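Local coordinates for protein putative bacteriocin (PDB 4OZK) that acts as a leaderless class IId bacteriocin, a heat-stable, broad-spectrum antimicrobial peptide with a defensin-like module, at residues 8-14 with 27-33. Numbering follows the deposited sequence.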
ATOM      1  N   ILE A   8     -10.764   2.829   9.698  1.00 22.18           N
ATOM      2  CA  ILE A   8     -10.066   1.699   9.090  1.00 21.33           C
ATOM      3  C   ILE A   8     -10.494   0.389   9.791  1.00 20.07           C
ATOM      4  O   ILE A   8     -10.489   0.311  11.025  1.00 19.46           O
ATOM      5  CB  ILE A   8      -8.531   1.893   9.190  1.00 23.51           C
ATOM      6  CG1 ILE A   8      -8.075   3.058   8.302  1.00 14.02           C
ATOM      7  CG2 ILE A   8      -7.778   0.612   8.819  1.00 21.85           C
ATOM      8  CD1 ILE A   8      -6.622   3.466   8.505  1.00 15.17           C
ATOM      9  N   SER A   9     -10.878  -0.625   9.010  1.00 23.67           N
ATOM     10  CA  SER A   9     -11.275  -1.926   9.560  1.00 17.53           C
ATOM     11  C   SER A   9     -10.254  -3.019   9.265  1.00 21.30           C
ATOM     12  O   SER A   9     -10.311  -4.109   9.848  1.00 23.45           O
ATOM     13  CB  SER A   9     -12.637  -2.354   9.011  1.00 21.41           C
ATOM     14  OG  SER A   9     -12.615  -2.416   7.598  1.00 25.57           O
ATOM     15  N   GLY A  10      -9.322  -2.739   8.358  1.00 19.84           N
ATOM     16  CA  GLY A  10      -8.397  -3.766   7.917  1.00 15.25           C
ATOM     17  C   GLY A  10      -7.170  -3.224   7.223  1.00 17.93           C
ATOM     18  O   GLY A  10      -7.064  -2.019   6.988  1.00 21.79           O
ATOM     19  N   TRP A  11      -6.252  -4.123   6.878  1.00 14.38           N
ATOM     20  CA  TRP A  11      -4.946  -3.737   6.356  1.00 14.23           C
ATOM     21  C   TRP A  11      -4.481  -4.779   5.332  1.00 17.69           C
ATOM     22  O   TRP A  11      -4.546  -5.991   5.588  1.00 14.76           O
ATOM     23  CB  TRP A  11      -3.957  -3.644   7.517  1.00 23.24           C
ATOM     24  CG  TRP A  11      -2.814  -2.704   7.308  1.00 40.41           C
ATOM     25  CD1 TRP A  11      -1.532  -3.032   6.950  1.00 47.35           C
ATOM     26  CD2 TRP A  11      -2.837  -1.277   7.467  1.00 42.50           C
ATOM     27  NE1 TRP A  11      -0.758  -1.895   6.875  1.00 47.29           N
ATOM     28  CE2 TRP A  11      -1.534  -0.807   7.183  1.00 51.06           C
ATOM     29  CE3 TRP A  11      -3.825  -0.356   7.825  1.00 38.14           C
ATOM     30  CZ2 TRP A  11      -1.205   0.560   7.241  1.00 52.24           C
ATOM     31  CZ3 TRP A  11      -3.496   0.995   7.881  1.00 41.75           C
ATOM     32  CH2 TRP A  11      -2.200   1.438   7.588  1.00 45.74           C
ATOM     33  N   THR A  12      -4.046  -4.307   4.164  1.00 17.15           N
ATOM     34  CA  THR A  12      -3.578  -5.175   3.072  1.00 19.61           C
ATOM     35  C   THR A  12      -2.492  -4.481   2.257  1.00 24.15           C
ATOM     36  O   THR A  12      -2.184  -3.305   2.477  1.00 22.39           O
ATOM     37  CB  THR A  12      -4.705  -5.553   2.076  1.00 26.61           C
ATOM     38  OG1 THR A  12      -5.219  -4.371   1.449  1.00 29.28           O
ATOM     39  CG2 THR A  12      -5.828  -6.271   2.772  1.00 38.72           C
ATOM     40  N   HIS A  13      -1.928  -5.212   1.299  1.00 22.36           N
ATOM     41  CA  HIS A  13      -0.913  -4.653   0.420  1.00 21.22           C
ATOM     42  C   HIS A  13      -0.830  -5.448  -0.875  1.00 30.06           C
ATOM     43  O   HIS A  13      -1.104  -6.650  -0.896  1.00 29.14           O
ATOM     44  CB  HIS A  13       0.455  -4.661   1.106  1.00 13.46           C
ATOM     45  CG  HIS A  13       0.847  -6.001   1.648  1.00 20.10           C
ATOM     46  ND1 HIS A  13       1.382  -6.999   0.858  1.00 26.84           N
ATOM     47  CD2 HIS A  13       0.775  -6.510   2.902  1.00 18.24           C
ATOM     48  CE1 HIS A  13       1.628  -8.064   1.604  1.00 23.58           C
ATOM     49  NE2 HIS A  13       1.269  -7.793   2.848  1.00 22.59           N
ATOM     50  N   THR A  14      -0.441  -4.767  -1.950  1.00 22.54           N
ATOM     51  CA  THR A  14      -0.092  -5.432  -3.190  1.00 17.27           C
ATOM     52  C   THR A  14       1.221  -6.196  -3.006  1.00 20.80           C
ATOM     53  O   THR A  14       1.917  -6.053  -1.984  1.00 18.47           O
ATOM     54  CB  THR A  14       0.054  -4.405  -4.343  1.00 19.41           C
ATOM     55  OG1 THR A  14       1.232  -3.608  -4.138  1.00 16.18           O
ATOM     56  CG2 THR A  14      -1.168  -3.485  -4.384  1.00 17.41           C
ATOM     57  N   ARG A  27       5.957  -1.960  -2.998  1.00 15.33           N
ATOM     58  CA  ARG A  27       4.569  -2.393  -3.033  1.00 11.59           C
ATOM     59  C   ARG A  27       3.713  -1.312  -2.419  1.00 13.30           C
ATOM     60  O   ARG A  27       4.231  -0.373  -1.791  1.00 13.09           O
ATOM     61  CB  ARG A  27       4.374  -3.729  -2.310  1.00 18.04           C
ATOM     62  CG  ARG A  27       4.663  -3.701  -0.820  1.00 11.84           C
ATOM     63  CD  ARG A  27       4.544  -5.100  -0.240  1.00 17.32           C
ATOM     64  NE  ARG A  27       4.747  -5.098   1.208  1.00 23.42           N
ATOM     65  CZ  ARG A  27       4.890  -6.191   1.951  1.00 26.82           C
ATOM     66  NH1 ARG A  27       4.859  -7.390   1.385  1.00 31.39           N
ATOM     67  NH2 ARG A  27       5.069  -6.083   3.262  1.00 27.11           N
ATOM     68  N   HIS A  28       2.403  -1.440  -2.598  1.00 17.05           N
ATOM     69  CA  HIS A  28       1.459  -0.429  -2.128  1.00 13.75           C
ATOM     70  C   HIS A  28       0.694  -0.936  -0.910  1.00 18.97           C
ATOM     71  O   HIS A  28       0.112  -2.023  -0.950  1.00 19.04           O
ATOM     72  CB  HIS A  28       0.475  -0.089  -3.247  1.00 10.23           C
ATOM     73  CG  HIS A  28       1.109   0.595  -4.422  1.00 12.29           C
ATOM     74  ND1 HIS A  28       2.388   1.109  -4.385  1.00 20.71           N
ATOM     75  CD2 HIS A  28       0.631   0.858  -5.662  1.00 12.46           C
ATOM     76  CE1 HIS A  28       2.672   1.661  -5.555  1.00 15.93           C
ATOM     77  NE2 HIS A  28       1.624   1.521  -6.345  1.00 17.47           N
ATOM     78  N   VAL A  29       0.697  -0.163   0.174  1.00 18.67           N
ATOM     79  CA  VAL A  29      -0.060  -0.543   1.369  1.00 13.51           C
ATOM     80  C   VAL A  29      -1.435   0.119   1.372  1.00 10.66           C
ATOM     81  O   VAL A  29      -1.560   1.348   1.255  1.00 14.81           O
ATOM     82  CB  VAL A  29       0.684  -0.192   2.663  1.00 14.25           C
ATOM     83  CG1 VAL A  29      -0.150  -0.608   3.858  1.00 16.49           C
ATOM     84  CG2 VAL A  29       2.031  -0.887   2.694  1.00 12.25           C
ATOM     85  N   TYR A  30      -2.468  -0.707   1.493  1.00 11.74           N
ATOM     86  CA  TYR A  30      -3.840  -0.227   1.425  1.00 11.36           C
ATOM     87  C   TYR A  30      -4.549  -0.482   2.748  1.00 15.82           C
ATOM     88  O   TYR A  30      -4.490  -1.589   3.286  1.00 22.09           O
ATOM     89  CB  TYR A  30      -4.587  -0.956   0.302  1.00 17.13           C
ATOM     90  CG  TYR A  30      -4.350  -0.393  -1.083  1.00 19.38           C
ATOM     91  CD1 TYR A  30      -5.201   0.578  -1.609  1.00 18.67           C
ATOM     92  CD2 TYR A  30      -3.287  -0.837  -1.869  1.00 14.38           C
ATOM     93  CE1 TYR A  30      -5.002   1.097  -2.877  1.00 19.14           C
ATOM     94  CE2 TYR A  30      -3.074  -0.318  -3.144  1.00 19.10           C
ATOM     95  CZ  TYR A  30      -3.936   0.647  -3.636  1.00 23.14           C
ATOM     96  OH  TYR A  30      -3.742   1.167  -4.896  1.00 30.45           O
ATOM     97  N   ALA A  31      -5.216   0.530   3.289  1.00 14.88           N
ATOM     98  CA  ALA A  31      -6.097   0.263   4.421  1.00 18.77           C
ATOM     99  C   ALA A  31      -7.468  -0.099   3.868  1.00 20.13           C
ATOM    100  O   ALA A  31      -7.880   0.419   2.822  1.00 18.39           O
ATOM    101  CB  ALA A  31      -6.183   1.466   5.361  1.00 22.63           C
ATOM    102  N   ILE A  32      -8.162  -1.013   4.540  1.00 20.25           N
ATOM    103  CA  ILE A  32      -9.548  -1.312   4.195  1.00 19.00           C
ATOM    104  C   ILE A  32     -10.447  -0.455   5.092  1.00 15.76           C
ATOM    105  O   ILE A  32     -10.255  -0.415   6.316  1.00 17.42           O
ATOM    106  CB  ILE A  32      -9.860  -2.820   4.356  1.00 17.49           C
ATOM    107  CG1 ILE A  32      -8.883  -3.661   3.510  1.00 17.02           C
ATOM    108  CG2 ILE A  32     -11.332  -3.122   3.991  1.00 18.58           C
ATOM    109  CD1 ILE A  32      -8.995  -5.188   3.732  1.00 17.84           C
ATOM    110  N   CYS A  33     -11.402   0.255   4.493  1.00 18.71           N
ATOM    111  CA  CYS A  33     -12.293   1.130   5.267  1.00 18.60           C
ATOM    112  C   CYS A  33     -13.542   0.386   5.726  1.00 16.46           C
ATOM    113  O   CYS A  33     -13.951  -0.599   5.091  1.00 16.24           O
ATOM    114  CB  CYS A  33     -12.696   2.366   4.456  1.00 16.08           C
ATOM    115  SG  CYS A  33     -11.317   3.446   4.002  1.00 20.41           S
TER
HETATM  116  O   HOH W   1     -14.692  -3.249   5.315  1.00 23.28           O
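With CG of His-13 set between its own backbone N and carbonyl carbon (chi1 53°), and CG of Arg-27 placed likewise before an extended run to NE, the imidazole and the guanidinium meet flat, centres 3.8 Å apart and planes inclined by 26°. CZ lies over the middle of the ring. The imidazole is kept from swivelling by its ND1, which donates in the ring plane to Thr-14 O at 3.0 Å, while Arg-27 NE forms a salt bridge with Glu-44 on strand 38-48, so each partner of the stack has a polar bond of its own. Further along the same face, the Trp-11 indole meets Val-29 and Ala-31 obliquely: CG1 of Val-29 comes within 3.3 Å of NE1 of Trp-11, and Ala-31 CB meets its six-membered ring and Ile-8 CD1. These contacts lie on an antiparallel meander of the defensin-like fold, in which strand 24-33 runs between 8-19 and 38-48. A classic beta bulge interrupts the register: Ser-9 N (2.8 Å) and Gly-10 N (3.2 Å) both donate to Ile-32 O. On the reverse face, CG2 of Thr-12 presses on CD1 of Ile-32, a tight 3.5 Å. Near the other end, the Thr-14 hydroxyl replaces a backbone carbonyl as acceptor, taking a nearly straight bond (171°) from His-28 N at 2.9 Å, while Thr-14 N donates back to His-28 O.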